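Local atomic coordinates of RNA polymerase sigma factor (PDB entry 5UXX), a protein that probably directs RNA polymerase to particular promoters as a DNA-binding sigma-70 factor of the ECF subfamily. Residues V15-S28 with K58-Y70. Sequence-based numbering, arbitrary orientation.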
ATOM      1  N   VAL A  15      -5.788   8.170  -8.036  1.00 29.30           N
ATOM      2  CA  VAL A  15      -5.138   7.558  -6.883  1.00 30.51           C
ATOM      3  C   VAL A  15      -5.262   6.033  -6.914  1.00 27.06           C
ATOM      4  O   VAL A  15      -4.433   5.317  -6.350  1.00 30.08           O
ATOM      5  CB  VAL A  15      -5.742   8.102  -5.565  1.00 34.55           C
ATOM      6  CG1 VAL A  15      -5.036   7.513  -4.351  1.00 34.24           C
ATOM      7  CG2 VAL A  15      -5.655   9.618  -5.536  1.00 38.54           C
ATOM      8  N   LEU A  16      -6.291   5.551  -7.602  1.00 25.04           N
ATOM      9  CA  LEU A  16      -6.638   4.130  -7.614  1.00 28.35           C
ATOM     10  C   LEU A  16      -5.481   3.173  -7.968  1.00 29.78           C
ATOM     11  O   LEU A  16      -5.339   2.133  -7.324  1.00 33.38           O
ATOM     12  CB  LEU A  16      -7.817   3.897  -8.565  1.00 32.92           C
ATOM     13  CG  LEU A  16      -8.690   2.675  -8.277  1.00 39.41           C
ATOM     14  CD1 LEU A  16      -8.856   2.474  -6.778  1.00 35.57           C
ATOM     15  CD2 LEU A  16     -10.047   2.822  -8.948  1.00 45.15           C
ATOM     16  N   PRO A  17      -4.656   3.504  -8.985  1.00 31.01           N
ATOM     17  CA  PRO A  17      -3.538   2.591  -9.262  1.00 31.27           C
ATOM     18  C   PRO A  17      -2.529   2.490  -8.117  1.00 32.27           C
ATOM     19  O   PRO A  17      -2.046   1.398  -7.824  1.00 29.74           O
ATOM     20  CB  PRO A  17      -2.877   3.211 -10.497  1.00 29.44           C
ATOM     21  CG  PRO A  17      -3.953   3.988 -11.147  1.00 31.22           C
ATOM     22  CD  PRO A  17      -4.763   4.548 -10.022  1.00 30.97           C
ATOM     23  N   ALA A  18      -2.215   3.618  -7.487  1.00 30.45           N
ATOM     24  CA  ALA A  18      -1.277   3.629  -6.371  1.00 26.37           C
ATOM     25  C   ALA A  18      -1.895   2.961  -5.150  1.00 23.77           C
ATOM     26  O   ALA A  18      -1.203   2.311  -4.366  1.00 26.85           O
ATOM     27  CB  ALA A  18      -0.854   5.051  -6.043  1.00 19.38           C
ATOM     28  N   LEU A  19      -3.204   3.136  -4.994  1.00 24.46           N
ATOM     29  CA  LEU A  19      -3.944   2.520  -3.902  1.00 24.88           C
ATOM     30  C   LEU A  19      -3.884   0.998  -3.996  1.00 26.25           C
ATOM     31  O   LEU A  19      -3.733   0.308  -2.987  1.00 27.83           O
ATOM     32  CB  LEU A  19      -5.398   2.994  -3.910  1.00 25.51           C
ATOM     33  CG  LEU A  19      -6.255   2.607  -2.706  1.00 31.25           C
ATOM     34  CD1 LEU A  19      -5.747   3.294  -1.446  1.00 34.93           C
ATOM     35  CD2 LEU A  19      -7.715   2.947  -2.956  1.00 29.55           C
ATOM     36  N   ARG A  20      -4.005   0.483  -5.216  1.00 23.32           N
ATOM     37  CA  ARG A  20      -3.929  -0.952  -5.458  1.00 26.53           C
ATOM     38  C   ARG A  20      -2.525  -1.487  -5.188  1.00 28.33           C
ATOM     39  O   ARG A  20      -2.363  -2.566  -4.617  1.00 27.91           O
ATOM     40  CB  ARG A  20      -4.349  -1.275  -6.894  1.00 20.09           C
ATOM     41  CG  ARG A  20      -4.194  -2.739  -7.272  1.00 21.65           C
ATOM     42  CD  ARG A  20      -4.681  -2.998  -8.689  1.00 26.52           C
ATOM     43  NE  ARG A  20      -4.316  -4.330  -9.160  1.00 27.40           N
ATOM     44  CZ  ARG A  20      -3.157  -4.626  -9.739  1.00 33.46           C
ATOM     45  NH1 ARG A  20      -2.246  -3.681  -9.924  1.00 33.15           N
ATOM     46  NH2 ARG A  20      -2.909  -5.867 -10.135  1.00 28.85           N
ATOM     47  N   ALA A  21      -1.516  -0.727  -5.604  1.00 19.78           N
ATOM     48  CA  ALA A  21      -0.124  -1.103  -5.381  1.00 20.90           C
ATOM     49  C   ALA A  21       0.193  -1.156  -3.890  1.00 24.10           C
ATOM     50  O   ALA A  21       0.975  -1.992  -3.438  1.00 23.52           O
ATOM     51  CB  ALA A  21       0.811  -0.132  -6.087  1.00 21.54           C
ATOM     52  N   PHE A  22      -0.421  -0.251  -3.135  1.00 23.59           N
ATOM     53  CA  PHE A  22      -0.253  -0.205  -1.689  1.00 26.03           C
ATOM     54  C   PHE A  22      -0.837  -1.450  -1.035  1.00 28.43           C
ATOM     55  O   PHE A  22      -0.239  -2.023  -0.124  1.00 33.74           O
ATOM     56  CB  PHE A  22      -0.908   1.054  -1.117  1.00 19.57           C
ATOM     57  CG  PHE A  22      -0.734   1.213   0.367  1.00 20.59           C
ATOM     58  CD1 PHE A  22       0.529   1.196   0.937  1.00 23.56           C
ATOM     59  CD2 PHE A  22      -1.833   1.395   1.190  1.00 22.22           C
ATOM     60  CE1 PHE A  22       0.691   1.346   2.302  1.00 23.65           C
ATOM     61  CE2 PHE A  22      -1.678   1.547   2.557  1.00 25.08           C
ATOM     62  CZ  PHE A  22      -0.413   1.523   3.113  1.00 23.64           C
ATOM     63  N   ALA A  23      -2.008  -1.865  -1.509  1.00 26.76           N
ATOM     64  CA  ALA A  23      -2.685  -3.041  -0.978  1.00 33.29           C
ATOM     65  C   ALA A  23      -1.881  -4.312  -1.237  1.00 30.17           C
ATOM     66  O   ALA A  23      -1.756  -5.166  -0.359  1.00 30.16           O
ATOM     67  CB  ALA A  23      -4.076  -3.166  -1.577  1.00 20.67           C
ATOM     68  N   ILE A  24      -1.342  -4.432  -2.445  1.00 25.98           N
ATOM     69  CA  ILE A  24      -0.550  -5.597  -2.821  1.00 28.40           C
ATOM     70  C   ILE A  24       0.749  -5.653  -2.018  1.00 29.99           C
ATOM     71  O   ILE A  24       1.162  -6.718  -1.559  1.00 32.72           O
ATOM     72  CB  ILE A  24      -0.239  -5.595  -4.334  1.00 28.60           C
ATOM     73  CG1 ILE A  24      -1.514  -5.879  -5.132  1.00 24.67           C
ATOM     74  CG2 ILE A  24       0.831  -6.621  -4.674  1.00 27.19           C
ATOM     75  CD1 ILE A  24      -1.375  -5.653  -6.620  1.00 25.32           C
ATOM     76  N   SER A  25       1.378  -4.495  -1.836  1.00 24.82           N
ATOM     77  CA  SER A  25       2.605  -4.401  -1.050  1.00 32.10           C
ATOM     78  C   SER A  25       2.358  -4.766   0.411  1.00 34.59           C
ATOM     79  O   SER A  25       3.221  -5.337   1.077  1.00 36.65           O
ATOM     80  CB  SER A  25       3.192  -2.991  -1.142  1.00 25.98           C
ATOM     81  OG  SER A  25       3.457  -2.631  -2.485  1.00 30.73           O
ATOM     82  N   LEU A  26       1.169  -4.430   0.899  1.00 34.15           N
ATOM     83  CA  LEU A  26       0.821  -4.614   2.302  1.00 33.36           C
ATOM     84  C   LEU A  26       0.353  -6.035   2.612  1.00 33.20           C
ATOM     85  O   LEU A  26       0.586  -6.549   3.706  1.00 36.18           O
ATOM     86  CB  LEU A  26      -0.269  -3.615   2.700  1.00 34.82           C
ATOM     87  CG  LEU A  26      -0.092  -2.835   4.002  1.00 39.78           C
ATOM     88  CD1 LEU A  26       1.251  -2.123   4.025  1.00 41.35           C
ATOM     89  CD2 LEU A  26      -1.230  -1.841   4.176  1.00 35.21           C
ATOM     90  N   SER A  27      -0.299  -6.666   1.641  1.00 31.24           N
ATOM     91  CA  SER A  27      -0.977  -7.940   1.864  1.00 35.05           C
ATOM     92  C   SER A  27      -0.020  -9.110   2.071  1.00 42.82           C
ATOM     93  O   SER A  27       1.068  -9.150   1.497  1.00 46.67           O
ATOM     94  CB  SER A  27      -1.910  -8.250   0.692  1.00 42.29           C
ATOM     95  OG  SER A  27      -1.178  -8.704  -0.433  1.00 50.14           O
ATOM     96  N   SER A  28      -0.443 -10.063   2.898  1.00 44.48           N
ATOM     97  CA  SER A  28       0.327 -11.275   3.145  1.00 48.76           C
ATOM     98  C   SER A  28      -0.229 -12.435   2.326  1.00 48.71           C
ATOM     99  O   SER A  28       0.385 -13.498   2.232  1.00 51.53           O
ATOM    100  CB  SER A  28       0.318 -11.625   4.634  1.00 57.11           C
ATOM    101  OG  SER A  28      -1.005 -11.824   5.103  1.00 59.21           O
ATOM    102  N   LYS A  58      -4.825  11.446  -0.985  1.00 30.36           N
ATOM    103  CA  LYS A  58      -4.124  10.174  -1.103  1.00 28.80           C
ATOM    104  C   LYS A  58      -3.866   9.576   0.275  1.00 24.55           C
ATOM    105  O   LYS A  58      -4.065   8.382   0.490  1.00 27.54           O
ATOM    106  CB  LYS A  58      -2.808  10.352  -1.863  1.00 35.63           C
ATOM    107  CG  LYS A  58      -2.162   9.049  -2.307  1.00 41.75           C
ATOM    108  CD  LYS A  58      -0.802   9.294  -2.941  1.00 49.72           C
ATOM    109  CE  LYS A  58      -0.898  10.277  -4.098  1.00 58.72           C
ATOM    110  NZ  LYS A  58       0.445  10.672  -4.606  1.00 62.41           N
ATOM    111  N   ALA A  59      -3.432  10.417   1.209  1.00 19.99           N
ATOM    112  CA  ALA A  59      -3.185   9.979   2.578  1.00 21.02           C
ATOM    113  C   ALA A  59      -4.485   9.562   3.258  1.00 24.40           C
ATOM    114  O   ALA A  59      -4.507   8.626   4.057  1.00 25.13           O
ATOM    115  CB  ALA A  59      -2.502  11.082   3.372  1.00 22.02           C
ATOM    116  N   TRP A  60      -5.563  10.268   2.935  1.00 22.81           N
ATOM    117  CA  TRP A  60      -6.883   9.956   3.472  1.00 24.35           C
ATOM    118  C   TRP A  60      -7.342   8.579   2.999  1.00 25.72           C
ATOM    119  O   TRP A  60      -7.875   7.788   3.777  1.00 29.70           O
ATOM    120  CB  TRP A  60      -7.892  11.029   3.056  1.00 18.55           C
ATOM    121  CG  TRP A  60      -9.252  10.866   3.664  1.00 24.26           C
ATOM    122  CD1 TRP A  60      -9.611  11.139   4.951  1.00 25.42           C
ATOM    123  CD2 TRP A  60     -10.439  10.403   3.006  1.00 28.45           C
ATOM    124  NE1 TRP A  60     -10.945  10.871   5.138  1.00 29.28           N
ATOM    125  CE2 TRP A  60     -11.477  10.419   3.960  1.00 30.76           C
ATOM    126  CE3 TRP A  60     -10.724   9.976   1.706  1.00 25.88           C
ATOM    127  CZ2 TRP A  60     -12.778  10.023   3.655  1.00 30.53           C
ATOM    128  CZ3 TRP A  60     -12.017   9.584   1.405  1.00 27.41           C
ATOM    129  CH2 TRP A  60     -13.027   9.610   2.375  1.00 29.42           C
ATOM    130  N   LEU A  61      -7.125   8.303   1.717  1.00 24.51           N
ATOM    131  CA  LEU A  61      -7.519   7.032   1.118  1.00 22.83           C
ATOM    132  C   LEU A  61      -6.657   5.880   1.626  1.00 25.11           C
ATOM    133  O   LEU A  61      -7.166   4.800   1.925  1.00 27.78           O
ATOM    134  CB  LEU A  61      -7.436   7.117  -0.407  1.00 25.21           C
ATOM    135  CG  LEU A  61      -8.472   8.027  -1.071  1.00 30.89           C
ATOM    136  CD1 LEU A  61      -8.156   8.229  -2.543  1.00 32.91           C
ATOM    137  CD2 LEU A  61      -9.866   7.453  -0.898  1.00 29.89           C
ATOM    138  N   PHE A  62      -5.351   6.117   1.720  1.00 21.66           N
ATOM    139  CA  PHE A  62      -4.417   5.106   2.202  1.00 17.89           C
ATOM    140  C   PHE A  62      -4.703   4.732   3.653  1.00 24.95           C
ATOM    141  O   PHE A  62      -4.531   3.581   4.050  1.00 27.23           O
ATOM    142  CB  PHE A  62      -2.974   5.595   2.063  1.00 18.35           C
ATOM    143  CG  PHE A  62      -2.366   5.332   0.710  1.00 19.48           C
ATOM    144  CD1 PHE A  62      -3.041   5.671  -0.452  1.00 14.29           C
ATOM    145  CD2 PHE A  62      -1.113   4.750   0.605  1.00 18.67           C
ATOM    146  CE1 PHE A  62      -2.479   5.431  -1.693  1.00 17.09           C
ATOM    147  CE2 PHE A  62      -0.545   4.509  -0.634  1.00 15.92           C
ATOM    148  CZ  PHE A  62      -1.229   4.849  -1.783  1.00 17.63           C
ATOM    149  N   THR A  63      -5.139   5.714   4.437  1.00 26.83           N
ATOM    150  CA  THR A  63      -5.487   5.489   5.835  1.00 21.49           C
ATOM    151  C   THR A  63      -6.653   4.512   5.962  1.00 25.27           C
ATOM    152  O   THR A  63      -6.641   3.623   6.814  1.00 26.00           O
ATOM    153  CB  THR A  63      -5.851   6.808   6.544  1.00 27.99           C
ATOM    154  OG1 THR A  63      -4.768   7.737   6.415  1.00 26.06           O
ATOM    155  CG2 THR A  63      -6.132   6.563   8.021  1.00 22.99           C
ATOM    156  N   ILE A  64      -7.658   4.683   5.108  1.00 20.59           N
ATOM    157  CA  ILE A  64      -8.818   3.798   5.108  1.00 21.77           C
ATOM    158  C   ILE A  64      -8.421   2.365   4.758  1.00 26.63           C
ATOM    159  O   ILE A  64      -8.843   1.418   5.424  1.00 24.45           O
ATOM    160  CB  ILE A  64      -9.892   4.283   4.116  1.00 27.62           C
ATOM    161  CG1 ILE A  64     -10.443   5.643   4.553  1.00 25.45           C
ATOM    162  CG2 ILE A  64     -11.018   3.265   4.004  1.00 23.05           C
ATOM    163  CD1 ILE A  64     -11.427   6.248   3.575  1.00 28.86           C
ATOM    164  N   LEU A  65      -7.598   2.214   3.725  1.00 22.49           N
ATOM    165  CA  LEU A  65      -7.148   0.894   3.293  1.00 25.92           C
ATOM    166  C   LEU A  65      -6.270   0.241   4.356  1.00 30.23           C
ATOM    167  O   LEU A  65      -6.430  -0.943   4.656  1.00 36.24           O
ATOM    168  CB  LEU A  65      -6.390   0.987   1.964  1.00 20.73           C
ATOM    169  CG  LEU A  65      -6.088  -0.335   1.249  1.00 22.09           C
ATOM    170  CD1 LEU A  65      -6.190  -0.166  -0.257  1.00 27.11           C
ATOM    171  CD2 LEU A  65      -4.713  -0.872   1.623  1.00 21.25           C
ATOM    172  N   ARG A  66      -5.340   1.014   4.910  1.00 26.30           N
ATOM    173  CA  ARG A  66      -4.458   0.521   5.963  1.00 26.59           C
ATOM    174  C   ARG A  66      -5.237  -0.016   7.160  1.00 30.83           C
ATOM    175  O   ARG A  66      -4.955  -1.106   7.657  1.00 30.46           O
ATOM    176  CB  ARG A  66      -3.513   1.630   6.431  1.00 30.64           C
ATOM    177  CG  ARG A  66      -2.940   1.378   7.814  1.00 39.81           C
ATOM    178  CD  ARG A  66      -2.595   2.664   8.538  1.00 35.82           C
ATOM    179  NE  ARG A  66      -2.526   2.457   9.983  1.00 43.47           N
ATOM    180  CZ  ARG A  66      -1.435   2.066  10.635  1.00 49.12           C
ATOM    181  NH1 ARG A  66      -0.310   1.838   9.974  1.00 43.54           N
ATOM    182  NH2 ARG A  66      -1.469   1.904  11.950  1.00 63.20           N
ATOM    183  N   ASN A  67      -6.233   0.744   7.603  1.00 23.88           N
ATOM    184  CA  ASN A  67      -6.992   0.380   8.791  1.00 33.29           C
ATOM    185  C   ASN A  67      -7.900  -0.813   8.533  1.00 31.81           C
ATOM    186  O   ASN A  67      -8.106  -1.649   9.412  1.00 38.00           O
ATOM    187  CB  ASN A  67      -7.814   1.571   9.287  1.00 27.42           C
ATOM    188  CG  ASN A  67      -6.958   2.630   9.953  1.00 37.31           C
ATOM    189  OD1 ASN A  67      -5.912   2.327  10.530  1.00 36.53           O
ATOM    190  ND2 ASN A  67      -7.396   3.882   9.878  1.00 31.94           N
ATOM    191  N   GLU A  68      -8.438  -0.890   7.321  1.00 25.77           N
ATOM    192  CA  GLU A  68      -9.261  -2.025   6.932  1.00 34.32           C
ATOM    193  C   GLU A  68      -8.414  -3.287   6.844  1.00 32.29           C
ATOM    194  O   GLU A  68      -8.864  -4.371   7.210  1.00 32.95           O
ATOM    195  CB  GLU A  68      -9.963  -1.755   5.598  1.00 35.33           C
ATOM    196  CG  GLU A  68     -10.744  -2.942   5.050  1.00 41.92           C
ATOM    197  CD  GLU A  68     -11.895  -3.365   5.948  1.00 48.41           C
ATOM    198  OE1 GLU A  68     -12.340  -2.550   6.783  1.00 50.25           O
ATOM    199  OE2 GLU A  68     -12.354  -4.520   5.819  1.00 51.42           O
ATOM    200  N   PHE A  69      -7.178  -3.136   6.378  1.00 24.43           N
ATOM    201  CA  PHE A  69      -6.265  -4.265   6.240  1.00 31.79           C
ATOM    202  C   PHE A  69      -5.913  -4.880   7.592  1.00 32.93           C
ATOM    203  O   PHE A  69      -5.979  -6.096   7.762  1.00 35.54           O
ATOM    204  CB  PHE A  69      -4.987  -3.838   5.517  1.00 25.27           C
ATOM    205  CG  PHE A  69      -3.871  -4.839   5.621  1.00 30.43           C
ATOM    206  CD1 PHE A  69      -3.917  -6.024   4.903  1.00 33.72           C
ATOM    207  CD2 PHE A  69      -2.778  -4.599   6.438  1.00 27.69           C
ATOM    208  CE1 PHE A  69      -2.893  -6.950   4.997  1.00 33.05           C
ATOM    209  CE2 PHE A  69      -1.750  -5.520   6.536  1.00 31.57           C
ATOM    210  CZ  PHE A  69      -1.808  -6.697   5.816  1.00 31.36           C
ATOM    211  N   TYR A  70      -5.538  -4.037   8.549  1.00 34.66           N
ATOM    212  CA  TYR A  70      -5.176  -4.517   9.878  1.00 39.57           C
ATOM    213  C   TYR A  70      -6.398  -5.085  10.592  1.00 39.12           C
ATOM    214  O   TYR A  70      -6.279  -5.978  11.431  1.00 40.77           O
ATOM    215  CB  TYR A  70      -4.543  -3.395  10.708  1.00 30.24           C
ATOM    216  CG  TYR A  70      -3.143  -3.033  10.264  1.00 37.78           C
ATOM    217  CD1 TYR A  70      -2.111  -3.960  10.334  1.00 29.03           C
ATOM    218  CD2 TYR A  70      -2.853  -1.766   9.776  1.00 31.33           C
ATOM    219  CE1 TYR A  70      -0.829  -3.635   9.927  1.00 31.89           C
ATOM    220  CE2 TYR A  70      -1.575  -1.432   9.367  1.00 28.95           C
ATOM    221  CZ  TYR A  70      -0.569  -2.369   9.444  1.00 31.88           C
ATOM    222  OH  TYR A  70       0.704  -2.038   9.039  1.00 33.38           O
TER
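Phe22 and Phe62 meet in an offset stack midway along this helix pair, their centroids 4.5 Å apart and their planes 22° from parallel. The CD2–CE2 side of the Phe62 ring lies over one face of Phe22, offset toward the rim, where CE2 of Phe62 comes 3.4 Å from CG of Phe22. Phe62 is also a knob in a hole formed by Val15, Ala18, Leu19 and Phe22: its CG stands anti to the carbonyl carbon (chi1 -86°), and the ring reaches across to helix 15-26, with Val15 CG1 at its edge.

Aliphatic contacts extend the seam both ways. Leu19 CD1 touches both Phe62 CD1 and Leu65 CD1, each at 3.7 Å, while the other branch of Leu65, CD2, lies 3.7 Å from Phe22 CD2. Toward the N-terminal ends, Val15 CG1 packs on Leu61 CD1 at 3.7 Å and on the aliphatic stem of Lys58. At the far end Leu26 CG lies over one face of the Phe69 ring, whose CZ and CE1 approach Leu26 O and Ser27 CA, Ser27 being the first residue beyond helix 7-26.

No hydrogen bond joins the two segments; apolar packing holds them, the axes of 15-26 and 58-70 running in the same general direction and crossing at -30° with a closest approach of 10.5 Å. Both lie within sigma-70 region 2, whose all-helical core they help to build. Helix 33-46 packs against the pair through Ala23, Leu61 and Leu65, and helix 115-125 meets Phe22 and Phe62. Arg66, salt-bridged to Glu119, further ties helix 57-81 to helix 115-125.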